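PDB 5ICQ: methylocystis parvus OBBP MbnE from Methylocystis parvus OBBP, which probably binds methanobactin, a copper-chelating peptide natural product, in the periplasm and serves as the solute-binding component of its transport machinery. Local coordinates for residues A[146-151]-A[198-203]; A[126-131]-A[178-183]; A[97-102]-A[112-117]. One frame throughout, in Å; residues are numbered along the deposited sequence.

The three contacts lie close together on one side of the chain, their centres 11 to 12 Å apart, and together join an antiparallel sheet to the helix and loops packed on it. Interaction 2 pairs two strands of that sheet. Interaction 1 packs against it, with V148 CB 3.7 Å from V181 CG2 and A198 CB 3.7 Å from F129 CE1. The loop of interaction 1 is also tied to interaction 3 by probable hydrogen bonds from V202 N to Q97 O, 2.8 Å, and from M100 N to A198 O, 3.0 Å. Interaction 3 meets interaction 2 through neighbouring strands 109-120 and 126-131, H130 O 2.8 Å from Q116 N, and L99 CD2 3.6 Å from L131 CD2.

Interaction 1 of 3, residues A[146-151]-A[198-203]; sequences EDVLFS and AIMPVL
S151 meets L203 through a hydroxyl turned back along its own helix: chi1 of -60° sets OG beside the serine backbone N and anti to the carbonyl carbon. M200 reaches the same helix with a chain that runs out nearly extended and then bends at chi3, 74°, carrying its terminal methyl in between V148 and S151. The hydroxyl does two jobs. It accepts the backbone N-H of L203, with N 2.8 Å from S151 OG and 159° at the hydrogen, and it donates to the carbonyl one turn earlier, S151 OG to D147 O 2.9 Å. That carbonyl also takes the regular helical bond from S151 N, and the two donors come from opposite faces of its plane. Gripped by one bond given and one accepted, the hydroxyl should be held in rotation, and it pins the loop to the helix. This is a helix-on-loop contact in the antiparallel-sheet domain that family 5 solute-binding proteins probably carry beside their ligand-binding lobes: helix 145-158 lies over that sheet, and 198-203 is the segment leaving helix 193-198. Around V148 the contact turns apolar. V148 divides its two methyls between two partners, CG1 lying 3.8 Å from M200 CE and CG2 4.1 Å from V202 CG1. M200 CE also sits 3.6 Å from V148 O. At the end of 198-203, L203 O approaches the edge of the F150 ring, 3.8 Å from CD2, while D147 comes nearest with its CB, 3.6 Å from L203 O. The D147 carboxylate is engaged on both oxygens, by the backbone N-H groups of K205 and T144. P201 O, buried against S151 CB, has no polar partner in the model.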
loop_
_atom_site.group_PDB
_atom_site.type_symbol
_atom_site.label_atom_id
_atom_site.label_comp_id
_atom_site.label_asym_id
_atom_site.label_seq_id
_atom_site.Cartn_x
_atom_site.Cartn_y
_atom_site.Cartn_z
ATOM N N GLU A 146 -30.229 -1.204 -9.889
ATOM C CA GLU A 146 -30.750 -1.122 -8.527
ATOM C C GLU A 146 -29.745 -1.656 -7.505
ATOM O O GLU A 146 -29.618 -1.095 -6.411
ATOM C CB GLU A 146 -32.082 -1.880 -8.445
ATOM C CG GLU A 146 -32.765 -1.885 -7.074
ATOM C CD GLU A 146 -34.041 -2.743 -7.034
ATOM O OE1 GLU A 146 -34.101 -3.782 -7.735
ATOM O OE2 GLU A 146 -34.988 -2.376 -6.299
ATOM N N ASP A 147 -29.012 -2.731 -7.841
ATOM C CA ASP A 147 -27.996 -3.245 -6.918
ATOM C C ASP A 147 -26.824 -2.285 -6.780
ATOM O O ASP A 147 -26.261 -2.142 -5.689
ATOM C CB ASP A 147 -27.479 -4.614 -7.372
ATOM C CG ASP A 147 -28.561 -5.668 -7.384
ATOM O OD1 ASP A 147 -29.066 -5.988 -6.288
ATOM O OD2 ASP A 147 -28.902 -6.171 -8.482
ATOM N N VAL A 148 -26.418 -1.644 -7.880
ATOM C CA VAL A 148 -25.294 -0.710 -7.818
ATOM C C VAL A 148 -25.652 0.504 -6.972
ATOM O O VAL A 148 -24.843 0.968 -6.160
ATOM C CB VAL A 148 -24.858 -0.299 -9.235
ATOM C CG1 VAL A 148 -23.693 0.707 -9.167
ATOM C CG2 VAL A 148 -24.467 -1.524 -10.051
ATOM N N LEU A 149 -26.865 1.048 -7.155
ATOM C CA LEU A 149 -27.278 2.211 -6.368
ATOM C C LEU A 149 -27.487 1.844 -4.904
ATOM O O LEU A 149 -27.187 2.643 -4.008
ATOM C CB LEU A 149 -28.555 2.816 -6.954
ATOM C CG LEU A 149 -28.417 3.467 -8.335
ATOM C CD1 LEU A 149 -29.754 4.042 -8.793
ATOM C CD2 LEU A 149 -27.346 4.551 -8.319
ATOM N N PHE A 150 -28.041 0.656 -4.644
ATOM C CA PHE A 150 -28.150 0.159 -3.274
ATOM C C PHE A 150 -26.780 0.078 -2.610
ATOM O O PHE A 150 -26.614 0.473 -1.447
ATOM C CB PHE A 150 -28.824 -1.216 -3.297
ATOM C CG PHE A 150 -28.597 -2.045 -2.057
ATOM C CD1 PHE A 150 -29.380 -1.851 -0.930
ATOM C CD2 PHE A 150 -27.632 -3.042 -2.035
ATOM C CE1 PHE A 150 -29.198 -2.616 0.213
ATOM C CE2 PHE A 150 -27.433 -3.812 -0.890
ATOM C CZ PHE A 150 -28.231 -3.599 0.239
ATOM N N SER A 151 -25.784 -0.433 -3.341
ATOM C CA SER A 151 -24.447 -0.581 -2.776
ATOM C C SER A 151 -23.797 0.774 -2.553
ATOM O O SER A 151 -23.150 1.000 -1.522
ATOM C CB SER A 151 -23.586 -1.443 -3.700
ATOM O OG SER A 151 -24.146 -2.739 -3.867
ATOM N N ALA A 198 -15.648 2.931 -9.884
ATOM C CA ALA A 198 -15.569 1.732 -10.707
ATOM C C ALA A 198 -15.124 0.500 -9.930
ATOM O O ALA A 198 -15.399 -0.621 -10.369
ATOM C CB ALA A 198 -14.618 1.983 -11.877
ATOM N N ILE A 199 -14.429 0.656 -8.802
ATOM C CA ILE A 199 -13.997 -0.511 -8.047
ATOM C C ILE A 199 -14.870 -0.762 -6.821
ATOM O O ILE A 199 -14.551 -1.640 -6.019
ATOM C CB ILE A 199 -12.511 -0.409 -7.661
ATOM C CG1 ILE A 199 -12.246 0.849 -6.827
ATOM C CG2 ILE A 199 -11.637 -0.420 -8.913
ATOM C CD1 ILE A 199 -10.760 0.946 -6.337
ATOM N N MET A 200 -15.961 -0.017 -6.658
ATOM C CA MET A 200 -16.904 -0.297 -5.579
ATOM C C MET A 200 -17.448 -1.719 -5.729
ATOM O O MET A 200 -17.785 -2.127 -6.843
ATOM C CB MET A 200 -18.069 0.700 -5.626
ATOM C CG MET A 200 -19.140 0.462 -4.572
ATOM S SD MET A 200 -20.692 1.298 -4.968
ATOM C CE MET A 200 -21.278 0.246 -6.296
ATOM N N PRO A 201 -17.537 -2.502 -4.647
ATOM C CA PRO A 201 -18.157 -3.832 -4.759
ATOM C C PRO A 201 -19.647 -3.714 -5.016
ATOM O O PRO A 201 -20.310 -2.814 -4.499
ATOM C CB PRO A 201 -17.882 -4.467 -3.390
ATOM C CG PRO A 201 -17.814 -3.276 -2.459
ATOM C CD PRO A 201 -17.095 -2.226 -3.263
ATOM N N VAL A 202 -20.177 -4.633 -5.816
ATOM C CA VAL A 202 -21.600 -4.632 -6.144
ATOM C C VAL A 202 -22.275 -5.705 -5.300
ATOM O O VAL A 202 -22.019 -6.903 -5.470
ATOM C CB VAL A 202 -21.848 -4.858 -7.639
ATOM C CG1 VAL A 202 -23.352 -4.885 -7.912
ATOM C CG2 VAL A 202 -21.175 -3.749 -8.466
ATOM N N LEU A 203 -23.138 -5.276 -4.386
ATOM C CA LEU A 203 -23.762 -6.109 -3.366
ATOM C C LEU A 203 -25.232 -6.346 -3.698
ATOM O O LEU A 203 -25.874 -5.489 -4.318
ATOM C CB LEU A 203 -23.654 -5.449 -1.988
ATOM C CG LEU A 203 -22.222 -5.050 -1.609
ATOM C CD1 LEU A 203 -22.212 -4.282 -0.307
ATOM C CD2 LEU A 203 -21.322 -6.272 -1.519
#

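Interaction 2 of 3, residues A[126-131]-A[178-183]; sequences RVTFHL and PHRVAY
F129 and Y183 bring their rings together on the buried face of this strand pair, where V127 and V181 also lie. With chi1 of -63° in F129 and -69° in Y183, each ring stands beside its own backbone N, and from there the two meet rim to rim, F129 CE2 3.6 Å from Y183 CE2, with planes 82° apart and neither ring over the face of the other. V127 continues the row beside Y183, its CG1 3.9 Å from Y183 CB, both side chains pointing the same way. CG2 of V127 lies over one face of the F129 ring, toward its rim, from within its own strand. Helix 145-158 closes over this side, and F152 adds a further ring against Y183. The backbones between are laced as a regular antiparallel ladder, 126-131 with 180-183. V127-Y183 and F129-V181 are the hydrogen-bonded pairs; F129 N to V181 O measures 2.8 Å. A further bond from L131 N to H179 O, 2.9 Å, carries the pairing past the end of the second strand. These are inner neighbours of an antiparallel sheet, flanked by strands 109-120 and 172-175. The other face, with T128, H130, R180 and A182, is looser and partly solvated. There a water links T128 OG1, 3.1 Å away, with Y183 O, to which it donates at 3.0 Å. R180 lays its CG over the face of the H130 ring as a CH-pi contact, 4.1 Å from the ring centroid. R126, at the margin, carries its guanidinium to a salt bridge with D184.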
loop_
_atom_site.group_PDB
_atom_site.type_symbol
_atom_site.label_atom_id
_atom_site.label_comp_id
_atom_site.label_asym_id
_atom_site.label_seq_id
_atom_site.Cartn_x
_atom_site.Cartn_y
_atom_site.Cartn_z
ATOM N N ARG A 126 -18.532 13.474 -15.362
ATOM C CA ARG A 126 -19.596 12.470 -15.451
ATOM C C ARG A 126 -18.993 11.117 -15.735
ATOM O O ARG A 126 -18.052 11.010 -16.525
ATOM C CB ARG A 126 -20.544 12.694 -16.620
ATOM C CG ARG A 126 -21.907 13.135 -16.291
ATOM C CD ARG A 126 -21.786 14.498 -15.741
ATOM N NE ARG A 126 -23.009 15.194 -15.429
ATOM C CZ ARG A 126 -23.194 15.928 -14.320
ATOM N NH1 ARG A 126 -22.237 15.906 -13.386
ATOM N NH2 ARG A 126 -24.338 16.551 -14.164
ATOM N N VAL A 127 -19.660 10.078 -15.244
ATOM C CA VAL A 127 -19.374 8.725 -15.701
ATOM C C VAL A 127 -20.646 7.891 -15.632
ATOM O O VAL A 127 -21.356 7.911 -14.621
ATOM C CB VAL A 127 -18.232 8.082 -14.890
ATOM C CG1 VAL A 127 -18.540 8.076 -13.385
ATOM C CG2 VAL A 127 -17.934 6.681 -15.411
ATOM N N THR A 128 -20.947 7.182 -16.717
ATOM C CA THR A 128 -22.039 6.218 -16.759
ATOM C C THR A 128 -21.471 4.830 -17.009
ATOM O O THR A 128 -20.653 4.638 -17.915
ATOM C CB THR A 128 -23.065 6.565 -17.844
ATOM O OG1 THR A 128 -23.675 7.826 -17.538
ATOM C CG2 THR A 128 -24.154 5.490 -17.916
ATOM N N PHE A 129 -21.908 3.868 -16.207
ATOM C CA PHE A 129 -21.523 2.473 -16.371
ATOM C C PHE A 129 -22.645 1.730 -17.080
ATOM O O PHE A 129 -23.804 1.813 -16.663
ATOM C CB PHE A 129 -21.237 1.828 -15.019
ATOM C CG PHE A 129 -20.075 2.443 -14.301
ATOM C CD1 PHE A 129 -18.785 2.003 -14.548
ATOM C CD2 PHE A 129 -20.272 3.459 -13.380
ATOM C CE1 PHE A 129 -17.690 2.571 -13.879
ATOM C CE2 PHE A 129 -19.191 4.032 -12.709
ATOM C CZ PHE A 129 -17.898 3.588 -12.961
ATOM N N HIS A 130 -22.299 1.020 -18.150
ATOM C CA HIS A 130 -23.230 0.132 -18.843
ATOM C C HIS A 130 -23.018 -1.280 -18.312
ATOM O O HIS A 130 -21.969 -1.883 -18.551
ATOM C CB HIS A 130 -23.006 0.167 -20.353
ATOM C CG HIS A 130 -23.426 1.441 -21.007
ATOM N ND1 HIS A 130 -22.785 2.640 -20.783
ATOM C CD2 HIS A 130 -24.412 1.700 -21.899
ATOM C CE1 HIS A 130 -23.364 3.586 -21.501
ATOM N NE2 HIS A 130 -24.350 3.041 -22.191
ATOM N N LEU A 131 -24.022 -1.818 -17.616
ATOM C CA LEU A 131 -23.876 -3.115 -16.969
ATOM C C LEU A 131 -24.006 -4.258 -17.967
ATOM O O LEU A 131 -24.802 -4.196 -18.907
ATOM C CB LEU A 131 -24.923 -3.280 -15.865
ATOM C CG LEU A 131 -25.003 -2.129 -14.862
ATOM C CD1 LEU A 131 -26.049 -2.422 -13.796
ATOM C CD2 LEU A 131 -23.646 -1.900 -14.241
ATOM N N PRO A 178 -32.532 0.021 -16.207
ATOM C CA PRO A 178 -31.971 -1.013 -15.312
ATOM C C PRO A 178 -30.554 -1.467 -15.654
ATOM O O PRO A 178 -29.951 -2.181 -14.840
ATOM C CB PRO A 178 -32.968 -2.174 -15.453
ATOM C CG PRO A 178 -34.247 -1.516 -15.820
ATOM C CD PRO A 178 -33.854 -0.387 -16.727
ATOM N N HIS A 179 -29.996 -1.082 -16.805
ATOM C CA HIS A 179 -28.655 -1.518 -17.189
ATOM C C HIS A 179 -27.652 -0.376 -17.281
ATOM O O HIS A 179 -26.571 -0.560 -17.859
ATOM C CB HIS A 179 -28.709 -2.277 -18.514
ATOM C CG HIS A 179 -29.469 -3.563 -18.430
ATOM N ND1 HIS A 179 -30.705 -3.738 -19.014
ATOM C CD2 HIS A 179 -29.176 -4.731 -17.807
ATOM C CE1 HIS A 179 -31.137 -4.962 -18.766
ATOM N NE2 HIS A 179 -30.228 -5.585 -18.035
ATOM N N ARG A 180 -27.978 0.798 -16.743
ATOM C CA ARG A 180 -27.072 1.935 -16.748
ATOM C C ARG A 180 -27.092 2.609 -15.384
ATOM O O ARG A 180 -28.160 2.787 -14.795
ATOM C CB ARG A 180 -27.465 2.955 -17.829
ATOM C CG ARG A 180 -27.055 2.586 -19.242
ATOM C CD ARG A 180 -27.653 3.572 -20.241
ATOM N NE ARG A 180 -27.122 3.400 -21.590
ATOM C CZ ARG A 180 -27.539 2.481 -22.458
ATOM N NH1 ARG A 180 -28.500 1.632 -22.124
ATOM N NH2 ARG A 180 -26.993 2.410 -23.665
ATOM N N VAL A 181 -25.913 2.983 -14.889
ATOM C CA VAL A 181 -25.769 3.782 -13.675
ATOM C C VAL A 181 -25.014 5.053 -14.046
ATOM O O VAL A 181 -23.862 4.982 -14.496
ATOM C CB VAL A 181 -25.024 3.024 -12.566
ATOM C CG1 VAL A 181 -24.915 3.900 -11.316
ATOM C CG2 VAL A 181 -25.719 1.705 -12.261
ATOM N N ALA A 182 -25.652 6.208 -13.844
ATOM C CA ALA A 182 -25.092 7.510 -14.192
ATOM C C ALA A 182 -24.694 8.248 -12.921
ATOM O O ALA A 182 -25.535 8.476 -12.039
ATOM C CB ALA A 182 -26.101 8.334 -14.994
ATOM N N TYR A 183 -23.419 8.621 -12.828
ATOM C CA TYR A 183 -22.912 9.423 -11.719
ATOM C C TYR A 183 -22.615 10.842 -12.211
ATOM O O TYR A 183 -21.830 11.023 -13.155
ATOM C CB TYR A 183 -21.648 8.812 -11.112
ATOM C CG TYR A 183 -21.854 7.515 -10.362
ATOM C CD1 TYR A 183 -22.416 7.506 -9.093
ATOM C CD2 TYR A 183 -21.427 6.301 -10.896
ATOM C CE1 TYR A 183 -22.585 6.329 -8.392
ATOM C CE2 TYR A 183 -21.592 5.113 -10.197
ATOM C CZ TYR A 183 -22.167 5.134 -8.946
ATOM O OH TYR A 183 -22.330 3.951 -8.255
HETATM O O HOH W 1 -23.305 10.292 -15.649
#

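Interaction 3 of 3, residues A[97-102]-A[112-117]; sequences QGLMAR and PLIAQS
L99 and A115 are joined through one carbonyl. A115 N donates to L99 O at 2.8 Å, lying in the carbonyl plane on a lone pair, with 158° at the hydrogen. L113 N approaches the same oxygen for a second, weak bond, its N 3.3 Å away at 132°. L113 has an unusual backbone conformation that bends the chain around this oxygen. Next to it M100 and P112 form a non-hydrogen-bonded antiparallel pair whose side chains diverge, at the start of the hairpin of strands 100-103 and 109-120.

Apolar packing makes up most of the remainder. With CG anti to the backbone N (chi1 -168°), the L113 side chain is carried across to 97-101, its CD2 4.0 Å from A101 CB and 3.7 Å from G98 O. I114 runs out on the same side, beside L113: CD1 packs 3.8 Å from Q97 CB, while CG2 meets L99 CD2 at 4.0 Å, the I114 and L99 side chains crossing at about a right angle. A115 CB completes the row against L99 CB. G98 has no side chain, and its carbonyl lies against the carbons of L113 and I114.

The polar side chain at this contact is Q97, whose stem crosses L113 at about a right angle. Its amide meets carbons of L113 and I114 across the contact, while its hydrogen bonds go to outside partners: OE1 accepts from W247 and also bonds the S224 hydroxyl, and NE2 bonds the hydroxyl of Y246, which should fix the amide's rotation.

Around the contact, strand 126-131 flanks 109-120, with F129 against both L99 and A115. Beyond A115 the chain turns a corner at Q116, where Q116 and S117 both face H130 in a classic beta bulge, with Q116 N 2.8 Å from H130 O.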
loop_
_atom_site.group_PDB
_atom_site.type_symbol
_atom_site.label_atom_id
_atom_site.label_comp_id
_atom_site.label_asym_id
_atom_site.label_seq_id
_atom_site.Cartn_x
_atom_site.Cartn_y
_atom_site.Cartn_z
ATOM N N GLN A 97 -17.445 -8.510 -6.256
ATOM C CA GLN A 97 -16.866 -7.980 -7.482
ATOM C C GLN A 97 -17.195 -6.505 -7.647
ATOM O O GLN A 97 -18.275 -6.050 -7.272
ATOM C CB GLN A 97 -17.401 -8.709 -8.716
ATOM C CG GLN A 97 -17.131 -10.175 -8.742
ATOM C CD GLN A 97 -17.559 -10.748 -10.065
ATOM O OE1 GLN A 97 -18.726 -10.635 -10.453
ATOM N NE2 GLN A 97 -16.613 -11.325 -10.789
ATOM N N GLY A 98 -16.275 -5.769 -8.272
ATOM C CA GLY A 98 -16.552 -4.402 -8.658
ATOM C C GLY A 98 -17.122 -4.286 -10.060
ATOM O O GLY A 98 -17.262 -5.257 -10.804
ATOM N N LEU A 99 -17.451 -3.046 -10.426
ATOM C CA LEU A 99 -17.905 -2.777 -11.786
ATOM C C LEU A 99 -16.809 -3.051 -12.811
ATOM O O LEU A 99 -17.096 -3.485 -13.935
ATOM C CB LEU A 99 -18.374 -1.332 -11.887
ATOM C CG LEU A 99 -19.708 -1.040 -11.215
ATOM C CD1 LEU A 99 -19.913 0.485 -11.118
ATOM C CD2 LEU A 99 -20.834 -1.706 -11.989
ATOM N N MET A 100 -15.554 -2.782 -12.458
ATOM C CA MET A 100 -14.439 -2.986 -13.367
ATOM C C MET A 100 -13.322 -3.704 -12.624
ATOM O O MET A 100 -13.243 -3.662 -11.393
ATOM C CB MET A 100 -13.945 -1.658 -13.963
ATOM C CG MET A 100 -15.024 -0.935 -14.800
ATOM S SD MET A 100 -14.420 0.600 -15.568
ATOM C CE MET A 100 -13.498 -0.092 -16.947
ATOM N N ALA A 101 -12.486 -4.399 -13.389
ATOM C CA ALA A 101 -11.413 -5.224 -12.851
ATOM C C ALA A 101 -10.090 -4.507 -13.074
ATOM O O ALA A 101 -9.828 -4.015 -14.173
ATOM C CB ALA A 101 -11.395 -6.599 -13.534
ATOM N N ARG A 102 -9.251 -4.459 -12.049
ATOM C CA ARG A 102 -7.981 -3.749 -12.147
ATOM C C ARG A 102 -6.909 -4.685 -12.703
ATOM O O ARG A 102 -6.731 -5.798 -12.202
ATOM C CB ARG A 102 -7.571 -3.226 -10.772
ATOM C CG ARG A 102 -6.284 -2.432 -10.790
ATOM C CD ARG A 102 -6.092 -1.718 -9.450
ATOM N NE ARG A 102 -4.953 -0.800 -9.473
ATOM C CZ ARG A 102 -4.673 0.057 -8.494
ATOM N NH1 ARG A 102 -5.460 0.119 -7.426
ATOM N NH2 ARG A 102 -3.623 0.864 -8.584
ATOM N N PRO A 112 -13.291 -3.980 -18.194
ATOM C CA PRO A 112 -14.687 -4.351 -17.904
ATOM C C PRO A 112 -14.814 -5.581 -17.014
ATOM O O PRO A 112 -14.061 -6.556 -17.128
ATOM C CB PRO A 112 -15.289 -4.608 -19.293
ATOM C CG PRO A 112 -14.480 -3.672 -20.215
ATOM C CD PRO A 112 -13.073 -3.744 -19.635
ATOM N N LEU A 113 -15.799 -5.520 -16.119
ATOM C CA LEU A 113 -16.216 -6.669 -15.325
ATOM C C LEU A 113 -17.743 -6.647 -15.307
ATOM O O LEU A 113 -18.366 -6.880 -16.348
ATOM C CB LEU A 113 -15.600 -6.633 -13.919
ATOM C CG LEU A 113 -15.726 -7.927 -13.081
ATOM C CD1 LEU A 113 -15.436 -9.203 -13.911
ATOM C CD2 LEU A 113 -14.826 -7.881 -11.849
ATOM N N ILE A 114 -18.363 -6.327 -14.168
ATOM C CA ILE A 114 -19.824 -6.226 -14.151
ATOM C C ILE A 114 -20.298 -5.137 -15.114
ATOM O O ILE A 114 -21.324 -5.288 -15.790
ATOM C CB ILE A 114 -20.335 -5.992 -12.719
ATOM C CG1 ILE A 114 -20.185 -7.267 -11.892
ATOM C CG2 ILE A 114 -21.807 -5.551 -12.730
ATOM C CD1 ILE A 114 -20.394 -7.057 -10.394
ATOM N N ALA A 115 -19.557 -4.032 -15.211
ATOM C CA ALA A 115 -19.813 -3.052 -16.263
ATOM C C ALA A 115 -19.086 -3.484 -17.530
ATOM O O ALA A 115 -17.860 -3.647 -17.520
ATOM C CB ALA A 115 -19.352 -1.653 -15.844
ATOM N N GLN A 116 -19.833 -3.655 -18.626
ATOM C CA GLN A 116 -19.198 -4.047 -19.878
ATOM C C GLN A 116 -18.564 -2.868 -20.607
ATOM O O GLN A 116 -17.679 -3.084 -21.440
ATOM C CB GLN A 116 -20.199 -4.767 -20.795
ATOM C CG GLN A 116 -21.214 -3.892 -21.482
ATOM C CD GLN A 116 -22.106 -4.695 -22.426
ATOM O OE1 GLN A 116 -22.299 -5.900 -22.240
ATOM N NE2 GLN A 116 -22.638 -4.036 -23.448
ATOM N N SER A 117 -18.964 -1.635 -20.299
ATOM C CA SER A 117 -18.331 -0.462 -20.896
ATOM C C SER A 117 -18.668 0.750 -20.043
ATOM O O SER A 117 -19.507 0.682 -19.139
ATOM C CB SER A 117 -18.773 -0.253 -22.354
ATOM O OG SER A 117 -20.123 0.178 -22.422
#